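Local coordinates for protein alpha-fucosidase (PDB 2EAB) that probably releases alpha-1,2-linked L-fucose from glycans by hydrolysis, the chain being the calcium-binding catalytic part of a longer bifidobacterial fucosidase, at residues 832-840 against 889-897. Residues are numbered along the deposited sequence; the frame is centred on the assembly and turned at random.
Sequences GKATEVRLT and GTTYTITKK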
ATOM      1  N   GLY A 832      -2.060 -16.700 -26.860  1.00 11.65           N
ATOM      2  CA  GLY A 832      -1.042 -15.705 -26.539  1.00 11.29           C
ATOM      3  C   GLY A 832      -1.160 -14.350 -27.221  1.00 11.24           C
ATOM      4  O   GLY A 832      -0.243 -13.532 -27.125  1.00 11.32           O
ATOM      5  N   LYS A 833      -2.273 -14.100 -27.910  1.00 11.32           N
ATOM      6  CA  LYS A 833      -2.452 -12.843 -28.649  1.00 11.73           C
ATOM      7  C   LYS A 833      -3.818 -12.230 -28.386  1.00 10.78           C
ATOM      8  O   LYS A 833      -4.816 -12.946 -28.305  1.00 10.44           O
ATOM      9  CB  LYS A 833      -2.303 -13.063 -30.159  1.00 12.00           C
ATOM     10  CG  LYS A 833      -0.994 -13.696 -30.611  1.00 13.77           C
ATOM     11  CD  LYS A 833      -1.074 -14.130 -32.074  1.00 14.50           C
ATOM     12  CE  LYS A 833      -1.908 -15.401 -32.260  1.00 17.93           C
ATOM     13  NZ  LYS A 833      -1.218 -16.632 -31.765  1.00 19.72           N
ATOM     14  N   ALA A 834      -3.857 -10.906 -28.278  1.00 10.45           N
ATOM     15  CA  ALA A 834      -5.106 -10.183 -28.055  1.00 10.18           C
ATOM     16  C   ALA A 834      -6.091 -10.419 -29.193  1.00 10.26           C
ATOM     17  O   ALA A 834      -5.725 -10.347 -30.373  1.00 10.39           O
ATOM     18  CB  ALA A 834      -4.839  -8.689 -27.893  1.00 10.31           C
ATOM     19  N   THR A 835      -7.336 -10.707 -28.830  1.00 10.26           N
ATOM     20  CA  THR A 835      -8.417 -10.844 -29.802  1.00 10.83           C
ATOM     21  C   THR A 835      -9.371  -9.659 -29.734  1.00 10.94           C
ATOM     22  O   THR A 835     -10.094  -9.378 -30.693  1.00 11.36           O
ATOM     23  CB  THR A 835      -9.215 -12.142 -29.590  1.00 11.01           C
ATOM     24  OG1 THR A 835      -9.718 -12.182 -28.249  1.00 11.73           O
ATOM     25  CG2 THR A 835      -8.337 -13.360 -29.841  1.00 11.60           C
ATOM     26  N   GLU A 836      -9.383  -8.972 -28.595  1.00 10.81           N
ATOM     27  CA  GLU A 836     -10.222  -7.797 -28.423  1.00 11.53           C
ATOM     28  C   GLU A 836      -9.647  -6.899 -27.337  1.00 10.83           C
ATOM     29  O   GLU A 836      -9.135  -7.388 -26.320  1.00 11.38           O
ATOM     30  CB  GLU A 836     -11.658  -8.197 -28.061  1.00 11.57           C
ATOM     31  CG  GLU A 836     -12.639  -7.033 -28.023  1.00 13.21           C
ATOM     32  CD  GLU A 836     -13.987  -7.411 -27.444  1.00 13.61           C
ATOM     33  OE1 GLU A 836     -14.065  -7.722 -26.236  1.00 16.11           O
ATOM     34  OE2 GLU A 836     -14.975  -7.380 -28.207  1.00 17.44           O
ATOM     35  N   VAL A 837      -9.701  -5.593 -27.578  1.00 10.19           N
ATOM     36  CA  VAL A 837      -9.475  -4.608 -26.532  1.00  9.99           C
ATOM     37  C   VAL A 837     -10.709  -3.721 -26.479  1.00  9.88           C
ATOM     38  O   VAL A 837     -11.231  -3.311 -27.524  1.00  9.66           O
ATOM     39  CB  VAL A 837      -8.217  -3.749 -26.795  1.00  9.86           C
ATOM     40  CG1 VAL A 837      -7.987  -2.772 -25.646  1.00 10.46           C
ATOM     41  CG2 VAL A 837      -6.989  -4.629 -26.990  1.00 10.64           C
ATOM     42  N   ARG A 838     -11.189  -3.459 -25.268  1.00  9.79           N
ATOM     43  CA  ARG A 838     -12.255  -2.495 -25.046  1.00 10.55           C
ATOM     44  C   ARG A 838     -11.677  -1.338 -24.248  1.00  9.70           C
ATOM     45  O   ARG A 838     -11.226  -1.518 -23.112  1.00  9.86           O
ATOM     46  CB  ARG A 838     -13.436  -3.145 -24.324  1.00 10.65           C
ATOM     47  CG  ARG A 838     -14.104  -4.247 -25.146  1.00 12.07           C
ATOM     48  CD  ARG A 838     -15.341  -4.826 -24.466  1.00 13.44           C
ATOM     49  NE  ARG A 838     -16.352  -3.808 -24.175  1.00 18.35           N
ATOM     50  CZ  ARG A 838     -17.274  -3.374 -25.033  1.00 20.39           C
ATOM     51  NH1 ARG A 838     -17.335  -3.858 -26.269  1.00 22.28           N
ATOM     52  NH2 ARG A 838     -18.139  -2.444 -24.650  1.00 21.63           N
ATOM     53  N   LEU A 839     -11.667  -0.159 -24.863  1.00  9.19           N
ATOM     54  CA  LEU A 839     -11.048   1.019 -24.278  1.00  8.87           C
ATOM     55  C   LEU A 839     -12.117   2.070 -24.033  1.00  8.36           C
ATOM     56  O   LEU A 839     -12.639   2.663 -24.984  1.00  8.43           O
ATOM     57  CB  LEU A 839      -9.960   1.559 -25.215  1.00  8.98           C
ATOM     58  CG  LEU A 839      -9.111   2.710 -24.673  1.00  8.54           C
ATOM     59  CD1 LEU A 839      -8.032   2.182 -23.730  1.00  9.99           C
ATOM     60  CD2 LEU A 839      -8.491   3.503 -25.818  1.00  9.69           C
ATOM     61  N   THR A 840     -12.461   2.284 -22.768  1.00  8.27           N
ATOM     62  CA  THR A 840     -13.438   3.301 -22.422  1.00  8.29           C
ATOM     63  C   THR A 840     -12.696   4.579 -22.072  1.00  7.87           C
ATOM     64  O   THR A 840     -11.929   4.618 -21.104  1.00  8.11           O
ATOM     65  CB  THR A 840     -14.304   2.875 -21.225  1.00  8.39           C
ATOM     66  OG1 THR A 840     -14.892   1.595 -21.488  1.00  9.58           O
ATOM     67  CG2 THR A 840     -15.399   3.902 -20.970  1.00  9.28           C
ATOM     68  N   GLY A 889     -16.814   9.092 -22.192  1.00 10.08           N
ATOM     69  CA  GLY A 889     -18.033   8.288 -22.116  1.00 10.62           C
ATOM     70  C   GLY A 889     -18.135   7.206 -23.175  1.00 10.98           C
ATOM     71  O   GLY A 889     -18.994   6.327 -23.085  1.00 11.46           O
ATOM     72  N   THR A 890     -17.252   7.258 -24.170  1.00 10.79           N
ATOM     73  CA  THR A 890     -17.302   6.325 -25.295  1.00 10.73           C
ATOM     74  C   THR A 890     -16.327   5.159 -25.119  1.00 10.63           C
ATOM     75  O   THR A 890     -15.197   5.345 -24.659  1.00 10.52           O
ATOM     76  CB  THR A 890     -17.052   7.059 -26.636  1.00 10.84           C
ATOM     77  OG1 THR A 890     -17.997   8.128 -26.775  1.00 11.85           O
ATOM     78  CG2 THR A 890     -17.205   6.117 -27.826  1.00 11.02           C
ATOM     79  N   THR A 891     -16.791   3.960 -25.462  1.00 10.56           N
ATOM     80  CA  THR A 891     -15.958   2.766 -25.487  1.00 10.77           C
ATOM     81  C   THR A 891     -15.598   2.399 -26.926  1.00 11.00           C
ATOM     82  O   THR A 891     -16.463   2.317 -27.808  1.00 11.51           O
ATOM     83  CB  THR A 891     -16.637   1.576 -24.765  1.00 10.82           C
ATOM     84  OG1 THR A 891     -16.810   1.900 -23.382  1.00 10.97           O
ATOM     85  CG2 THR A 891     -15.794   0.312 -24.865  1.00 11.05           C
ATOM     86  N   TYR A 892     -14.305   2.182 -27.139  1.00 10.99           N
ATOM     87  CA  TYR A 892     -13.752   1.837 -28.444  1.00 11.20           C
ATOM     88  C   TYR A 892     -13.339   0.382 -28.434  1.00 11.58           C
ATOM     89  O   TYR A 892     -12.735  -0.095 -27.467  1.00 12.37           O
ATOM     90  CB  TYR A 892     -12.568   2.755 -28.769  1.00 11.37           C
ATOM     91  CG  TYR A 892     -12.995   4.196 -28.739  1.00 10.70           C
ATOM     92  CD1 TYR A 892     -13.444   4.829 -29.897  1.00 10.79           C
ATOM     93  CD2 TYR A 892     -13.021   4.910 -27.542  1.00 10.44           C
ATOM     94  CE1 TYR A 892     -13.878   6.143 -29.869  1.00 10.92           C
ATOM     95  CE2 TYR A 892     -13.457   6.221 -27.503  1.00 11.31           C
ATOM     96  CZ  TYR A 892     -13.880   6.833 -28.669  1.00 11.20           C
ATOM     97  OH  TYR A 892     -14.318   8.131 -28.627  1.00 11.68           O
ATOM     98  N   THR A 893     -13.693  -0.325 -29.499  1.00 11.58           N
ATOM     99  CA  THR A 893     -13.395  -1.739 -29.602  1.00 11.82           C
ATOM    100  C   THR A 893     -12.309  -1.957 -30.649  1.00 11.51           C
ATOM    101  O   THR A 893     -12.426  -1.493 -31.790  1.00 11.76           O
ATOM    102  CB  THR A 893     -14.667  -2.556 -29.925  1.00 12.07           C
ATOM    103  OG1 THR A 893     -15.682  -2.261 -28.956  1.00 13.35           O
ATOM    104  CG2 THR A 893     -14.382  -4.047 -29.899  1.00 13.22           C
ATOM    105  N   ILE A 894     -11.252  -2.654 -30.244  1.00 10.95           N
ATOM    106  CA  ILE A 894     -10.085  -2.880 -31.089  1.00 10.79           C
ATOM    107  C   ILE A 894      -9.957  -4.366 -31.375  1.00 10.87           C
ATOM    108  O   ILE A 894      -9.881  -5.179 -30.451  1.00 10.87           O
ATOM    109  CB  ILE A 894      -8.796  -2.334 -30.431  1.00 10.66           C
ATOM    110  CG1 ILE A 894      -8.986  -0.868 -30.016  1.00 10.81           C
ATOM    111  CG2 ILE A 894      -7.611  -2.481 -31.374  1.00 10.45           C
ATOM    112  CD1 ILE A 894      -7.847  -0.295 -29.190  1.00 10.80           C
ATOM    113  N   THR A 895      -9.954  -4.711 -32.663  1.00 11.52           N
ATOM    114  CA  THR A 895      -9.964  -6.104 -33.107  1.00 12.04           C
ATOM    115  C   THR A 895      -9.011  -6.300 -34.282  1.00 12.55           C
ATOM    116  O   THR A 895      -8.649  -5.338 -34.952  1.00 12.37           O
ATOM    117  CB  THR A 895     -11.377  -6.536 -33.551  1.00 12.17           C
ATOM    118  OG1 THR A 895     -11.901  -5.562 -34.464  1.00 12.25           O
ATOM    119  CG2 THR A 895     -12.312  -6.669 -32.352  1.00 12.35           C
ATOM    120  N   LYS A 896      -8.612  -7.549 -34.525  1.00 13.30           N
ATOM    121  CA  LYS A 896      -7.744  -7.883 -35.657  1.00 15.04           C
ATOM    122  C   LYS A 896      -8.402  -7.531 -36.982  1.00 15.18           C
ATOM    123  O   LYS A 896      -9.583  -7.825 -37.194  1.00 15.43           O
ATOM    124  CB  LYS A 896      -7.437  -9.377 -35.689  1.00 15.09           C
ATOM    125  CG  LYS A 896      -6.493  -9.889 -34.626  1.00 16.48           C
ATOM    126  CD  LYS A 896      -6.183 -11.368 -34.863  1.00 16.97           C
ATOM    127  CE  LYS A 896      -7.434 -12.251 -34.826  1.00 19.19           C
ATOM    128  NZ  LYS A 896      -8.125 -12.243 -33.501  1.00 18.20           N
ATOM    129  N   LYS A 897      -7.632  -6.920 -37.877  1.00 15.58           N
ATOM    130  CA  LYS A 897      -8.088  -6.702 -39.248  1.00 16.20           C
ATOM    131  C   LYS A 897      -8.214  -8.036 -39.980  1.00 16.27           C
ATOM    132  O   LYS A 897      -7.432  -8.961 -39.748  1.00 16.65           O
ATOM    133  CB  LYS A 897      -7.125  -5.790 -40.002  1.00 16.49           C
ATOM    134  CG  LYS A 897      -7.136  -4.344 -39.535  1.00 17.41           C
ATOM    135  CD  LYS A 897      -6.184  -3.484 -40.355  1.00 19.84           C
ATOM    136  CE  LYS A 897      -4.730  -3.840 -40.080  1.00 20.86           C
ATOM    137  NZ  LYS A 897      -3.808  -3.158 -41.029  1.00 22.09           N
TER
HETATM  138  O   HOH W   1      -5.592 -12.521 -32.119  1.00 17.06           O
HETATM  139  O   HOH W   2      -9.761  -9.939 -33.277  1.00 14.44           O
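V837 and I894 face each other as an antiparallel hydrogen-bonded pair, joined by two backbone bonds, V837 N to I894 O at 2.9 Å and I894 N to V837 O at 2.8 Å. L839 and Y892 form the next such pair. There L839 N reaches Y892 O almost straight (172° at the hydrogen), whereas Y892 N approaches L839 O from 36° above the carbonyl plane. On the face carrying V837, L839, Y892 and I894, all buried, CB of V837 lies 3.9 Å from CB of I894, and I894 also packs on I851 of the second sheet, as in a beta sandwich. The Y892 ring turns an edge to the backbone, its CD2 3.4 Å from L839 O, while its OH bonds to T887 N.

The face of R838, T840, T891 and T893 is more polar and more open to solvent, R838 being exposed. T840 OG1 and T891 OG1 share a hydrogen bond of 2.7 Å, and the T891 methyl CG2 lies over one face of the R838 guanidinium. E836 lays CG and OE2 obliquely across the T893 methyl because chi1 of -173° swings CG opposite the main-chain nitrogen and the chain stays extended beyond it; T893 CG2 is 3.8 Å from E836 OE2. An alanine here is likely to leave that methyl without the contact E836 makes. The loose end is at T835, which with E836 forms a classic bulge opposite T828 of strand 823-830: one water links T835 O to K896 N and NZ, another A834 O to NZ.

In this glycoside hydrolase family 95 C-terminal domain, the chemistry implies that antiparallel neighbours 833-841 and 890-896 are held by main-chain bonds and apolar packing inside, and by the threonine bond and water outside.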